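Local coordinates for protein glycinin A3B4 subunit (Glycine max, PDB 2D5F) that serves as an 11S seed storage globulin of soybean, assembling into hexamers and probably holding amino acids and nitrogen in reserve for the seedling, at residues Leu52-Leu57 / Thr136-Val141; Glu24-Leu29 / Ile237-Gly242. All coordinates share one frame; numbering follows the deposited sequence. Where two conformers were deposited one is given.

Contact 1: Leu52-Leu57 / Thr136-Val141; sequences LNRNGL and TGDEPV
Leu52 O takes the backbone N-H of Val141 at 2.7 Å, and Leu52 N returns a bond to Val141 O at 2.8 Å. The pair is an antiparallel hydrogen-bonded one where strand 46-52 ends and strand 141-147 begins, in the N-terminal cupin barrel, where the chain twice turns from one sheet toward the other. On one face of the sheet the two side chains meet at their roots, CB of Leu52 lying 4.0 Å from CB of Val141. Apolar branched residues suit this buried face, where Leu52 also packs on Thr133 of the carbonate pocket. Beyond the pair Pro140, which has no N-H to offer, lays its CB 3.7 Å from Asn53 ND2 in a plain van der Waals touch.

Asn53 to Gly56 form a type II turn. Asn55 has the positive phi (62°) of its third position, which asparagine tolerates well, and a CB on Gly56 would run into Asn53 O. Arg54, at the second position of this turn, lies in one of its two conformers alongside Asp138, both side chains pointing the same way. In that conformer CG is anti to the backbone N (chi1 -166°) and the chain runs extended to NE, which makes a salt bridge of 3.1 Å to Asp138 OD1. The oxygen is then met on its anti side, with guanidinium and carboxylate almost coplanar, at an exposed place where two charged residues suit. Between the two loops a water accepts from Asn55 N at 2.7 Å and donates to Gly137 O at 2.8 Å.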
# COMPACT_ATOMS: atom_id res chain seq x y z
N LEU B 52 -37.61 -8.84 11.19
CA LEU B 52 -37.95 -7.93 12.27
C LEU B 52 -39.38 -7.52 12.02
O LEU B 52 -39.68 -6.89 11.00
CB LEU B 52 -37.05 -6.68 12.25
CG LEU B 52 -35.59 -6.77 12.69
CD1 LEU B 52 -34.87 -7.89 11.96
CD2 LEU B 52 -34.92 -5.43 12.44
N ASN B 53 -40.27 -7.88 12.92
CA ASN B 53 -41.66 -7.51 12.78
C ASN B 53 -41.81 -6.03 13.12
O ASN B 53 -40.83 -5.37 13.49
CB ASN B 53 -42.52 -8.38 13.70
CG ASN B 53 -42.62 -9.81 13.21
OD1 ASN B 53 -42.80 -10.74 14.00
ND2 ASN B 53 -42.51 -10.00 11.90
N ARG B 54 -43.02 -5.51 12.98
CA ARG B 54 -43.31 -4.11 13.27
C ARG B 54 -42.75 -3.75 14.65
O ARG B 54 -42.96 -4.48 15.62
CB ARG B 54 -44.82 -3.87 13.23
CG ARG B 54 -45.24 -2.41 13.19
CD ARG B 54 -46.66 -2.29 12.67
NE ARG B 54 -47.13 -0.91 12.63
CZ ARG B 54 -47.34 -0.16 13.71
NH1 ARG B 54 -47.12 -0.65 14.92
NH2 ARG B 54 -47.78 1.08 13.57
N ASN B 55 -42.02 -2.64 14.71
CA ASN B 55 -41.40 -2.19 15.96
C ASN B 55 -40.38 -3.20 16.48
O ASN B 55 -40.01 -3.17 17.65
CB ASN B 55 -42.47 -1.95 17.04
CG ASN B 55 -43.29 -0.70 16.80
OD1 ASN B 55 -44.09 -0.30 17.65
ND2 ASN B 55 -43.11 -0.07 15.64
N GLY B 56 -39.92 -4.09 15.60
CA GLY B 56 -38.96 -5.10 16.01
C GLY B 56 -37.55 -4.57 16.20
O GLY B 56 -37.04 -3.83 15.36
N LEU B 57 -36.93 -4.94 17.31
CA LEU B 57 -35.57 -4.52 17.63
C LEU B 57 -34.66 -5.71 17.85
O LEU B 57 -34.87 -6.52 18.76
CB LEU B 57 -35.57 -3.64 18.89
CG LEU B 57 -34.22 -3.29 19.52
CD1 LEU B 57 -33.42 -2.36 18.62
CD2 LEU B 57 -34.45 -2.63 20.87
N THR B 136 -38.33 0.43 11.20
CA THR B 136 -38.94 1.75 11.28
C THR B 136 -40.21 1.86 10.43
O THR B 136 -40.82 2.93 10.36
CB THR B 136 -37.98 2.84 10.78
OG1 THR B 136 -37.73 2.63 9.38
CG2 THR B 136 -36.66 2.79 11.54
N GLY B 137 -40.59 0.77 9.78
CA GLY B 137 -41.78 0.79 8.94
C GLY B 137 -42.89 -0.12 9.41
O GLY B 137 -42.80 -0.70 10.50
N ASP B 138 -43.93 -0.25 8.60
CA ASP B 138 -45.06 -1.09 8.98
C ASP B 138 -44.87 -2.56 8.63
O ASP B 138 -45.09 -3.43 9.48
CB ASP B 138 -46.35 -0.57 8.33
CG ASP B 138 -46.78 0.76 8.91
OD1 ASP B 138 -46.80 0.88 10.16
OD2 ASP B 138 -47.12 1.68 8.13
N GLU B 139 -44.47 -2.84 7.40
CA GLU B 139 -44.25 -4.23 7.02
C GLU B 139 -42.99 -4.74 7.72
O GLU B 139 -42.14 -3.95 8.15
CB GLU B 139 -44.12 -4.36 5.50
CG GLU B 139 -42.81 -3.85 4.92
CD GLU B 139 -42.77 -3.99 3.41
OE1 GLU B 139 -43.25 -5.03 2.90
OE2 GLU B 139 -42.26 -3.08 2.73
N PRO B 140 -42.86 -6.06 7.85
CA PRO B 140 -41.67 -6.60 8.51
C PRO B 140 -40.41 -6.45 7.68
O PRO B 140 -40.46 -6.42 6.45
CB PRO B 140 -42.05 -8.06 8.74
CG PRO B 140 -42.93 -8.36 7.57
CD PRO B 140 -43.80 -7.13 7.50
N VAL B 141 -39.27 -6.33 8.35
CA VAL B 141 -38.01 -6.22 7.65
C VAL B 141 -37.47 -7.63 7.49
O VAL B 141 -37.41 -8.39 8.46
CB VAL B 141 -36.97 -5.39 8.44
CG1 VAL B 141 -35.58 -5.61 7.87
CG2 VAL B 141 -37.34 -3.91 8.38
O HOH W 1 -41.76 -0.48 13.05

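Contact 2: Glu24-Leu29 / Ile237-Gly242; sequences ESEGGL and IVTVEG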
# COMPACT_ATOMS: atom_id res chain seq x y z
N GLU B 24 -37.97 -18.41 16.99
CA GLU B 24 -39.09 -17.47 17.05
C GLU B 24 -38.97 -16.59 18.29
O GLU B 24 -38.90 -17.09 19.41
CB GLU B 24 -40.41 -18.24 17.07
CG GLU B 24 -40.77 -18.85 15.73
CD GLU B 24 -41.93 -19.82 15.82
OE1 GLU B 24 -42.89 -19.52 16.56
OE2 GLU B 24 -41.90 -20.87 15.14
N SER B 25 -38.92 -15.28 18.08
CA SER B 25 -38.80 -14.32 19.17
C SER B 25 -40.03 -13.44 19.25
O SER B 25 -40.88 -13.45 18.36
CB SER B 25 -37.58 -13.41 18.97
OG SER B 25 -36.39 -14.16 18.88
N GLU B 26 -40.12 -12.66 20.32
CA GLU B 26 -41.24 -11.76 20.50
C GLU B 26 -41.43 -10.83 19.31
O GLU B 26 -42.53 -10.73 18.76
CB GLU B 26 -41.03 -10.93 21.76
CG GLU B 26 -41.97 -9.75 21.87
CD GLU B 26 -41.68 -8.90 23.09
OE1 GLU B 26 -42.24 -9.20 24.17
OE2 GLU B 26 -40.87 -7.96 22.98
N GLY B 27 -40.35 -10.15 18.92
CA GLY B 27 -40.45 -9.20 17.82
C GLY B 27 -39.98 -9.65 16.45
O GLY B 27 -39.94 -8.83 15.53
N GLY B 28 -39.64 -10.92 16.30
CA GLY B 28 -39.19 -11.39 15.00
C GLY B 28 -38.87 -12.86 14.88
O GLY B 28 -39.25 -13.68 15.72
N LEU B 29 -38.15 -13.18 13.81
CA LEU B 29 -37.77 -14.55 13.50
C LEU B 29 -36.35 -14.62 12.94
O LEU B 29 -35.92 -13.72 12.21
CB LEU B 29 -38.75 -15.12 12.47
CG LEU B 29 -38.54 -16.54 11.96
CD1 LEU B 29 -38.78 -17.54 13.09
CD2 LEU B 29 -39.48 -16.81 10.80
N ILE B 237 -34.81 -10.91 19.58
CA ILE B 237 -35.50 -9.87 18.82
C ILE B 237 -36.75 -9.52 19.62
O ILE B 237 -37.63 -10.36 19.82
CB ILE B 237 -35.92 -10.35 17.41
CG1 ILE B 237 -34.68 -10.69 16.58
CG2 ILE B 237 -36.70 -9.24 16.70
CD1 ILE B 237 -34.98 -11.10 15.15
N VAL B 238 -36.80 -8.28 20.09
CA VAL B 238 -37.92 -7.84 20.90
C VAL B 238 -38.82 -6.82 20.20
O VAL B 238 -38.43 -6.21 19.20
CB VAL B 238 -37.41 -7.21 22.20
CG1 VAL B 238 -36.45 -8.18 22.89
CG2 VAL B 238 -36.72 -5.88 21.91
N THR B 239 -40.02 -6.64 20.75
CA THR B 239 -40.96 -5.67 20.21
C THR B 239 -40.90 -4.44 21.10
O THR B 239 -41.05 -4.55 22.32
CB THR B 239 -42.40 -6.22 20.22
OG1 THR B 239 -42.48 -7.37 19.37
CG2 THR B 239 -43.36 -5.16 19.72
N VAL B 240 -40.67 -3.28 20.50
CA VAL B 240 -40.60 -2.04 21.24
C VAL B 240 -41.99 -1.43 21.27
O VAL B 240 -42.46 -0.87 20.27
CB VAL B 240 -39.61 -1.04 20.59
CG1 VAL B 240 -39.51 0.23 21.44
CG2 VAL B 240 -38.24 -1.68 20.45
N GLU B 241 -42.67 -1.56 22.41
CA GLU B 241 -44.02 -1.03 22.55
C GLU B 241 -43.98 0.49 22.52
O GLU B 241 -43.23 1.12 23.27
CB GLU B 241 -44.64 -1.51 23.86
CG GLU B 241 -46.16 -1.38 23.90
CD GLU B 241 -46.74 -1.59 25.28
OE1 GLU B 241 -46.40 -2.61 25.93
OE2 GLU B 241 -47.54 -0.74 25.72
N GLY B 242 -44.79 1.07 21.65
CA GLY B 242 -44.84 2.52 21.53
C GLY B 242 -43.86 3.05 20.51
O GLY B 242 -43.82 4.25 20.23
O HOH W 2 -40.44 -5.89 24.50
O HOH W 3 -41.93 -6.64 16.70
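Gly27 presses against the strand 237-239 without a side chain in the way: its N gives a hydrogen bond of 2.9 Å to Ile237 O, approaching from above the carbonyl plane. A CB on Gly27 would collide with Val238 O, and one on Gly28 with CG2 of Ile237; the bare Gly27 lets the two backbones close up, and the bare Gly28 lets the Ile237 side chain lie against it. Ile237 fills the tight half. Its CG2, anti to the backbone N, reaches the Gly27-Gly28 peptide, 3.3 Å from Gly27 C. Its CD1 goes on to Leu29 N at 4.0 Å. An alanine at Ile237 would probably leave a gap against the Gly27-Gly28 peptide and take away the apolar cover of Leu29 N. Ser25 OG is buried here and has no polar partner.

The outer half is looser and wet. Glu26 stretches beyond CG across the side chain of Thr239, roughly at a right angle, and its OE2 accepts the Thr239 N-H with its anti lone pair at 2.7 Å, nearly straight (172°). Glutamate is long enough to carry OE2 there, while a water donates to both OE2 and Thr239 O. A second water accepts from Thr239 OG1 at 2.8 Å and donates to Gly27 O. Ser25 and Gly28 pair through Ser25 N to Gly28 O and a weak return bond, with Glu26 and Gly27 at the turn. This beta hairpin of strands 21-24 and 28-32 thus packs on strand 237-239, which pairs with 56-62 in the other sheet of the N-terminal cupin barrel.

From the N terminus the chain first passes through 24-29, the hairpin turn of contact 2, and then the turn 52-57. Returning at 136-141, it closes the loop of contact 1, made largely of barrel strands. Only much later does 237-242 come back to close the wider loop of contact 2, so contact 1 is nested inside it. The two touch in space: Gly27 O accepts a probable hydrogen bond from Asn53 N, and Leu57 N probably bonds to Val238 O, while Leu57 packs on Val240. Segment 52-57 thus stands between its three partners, tying the strands 28-32, 46-52 and 141-147 of one sheet to 56-62 and 237-239 of the other.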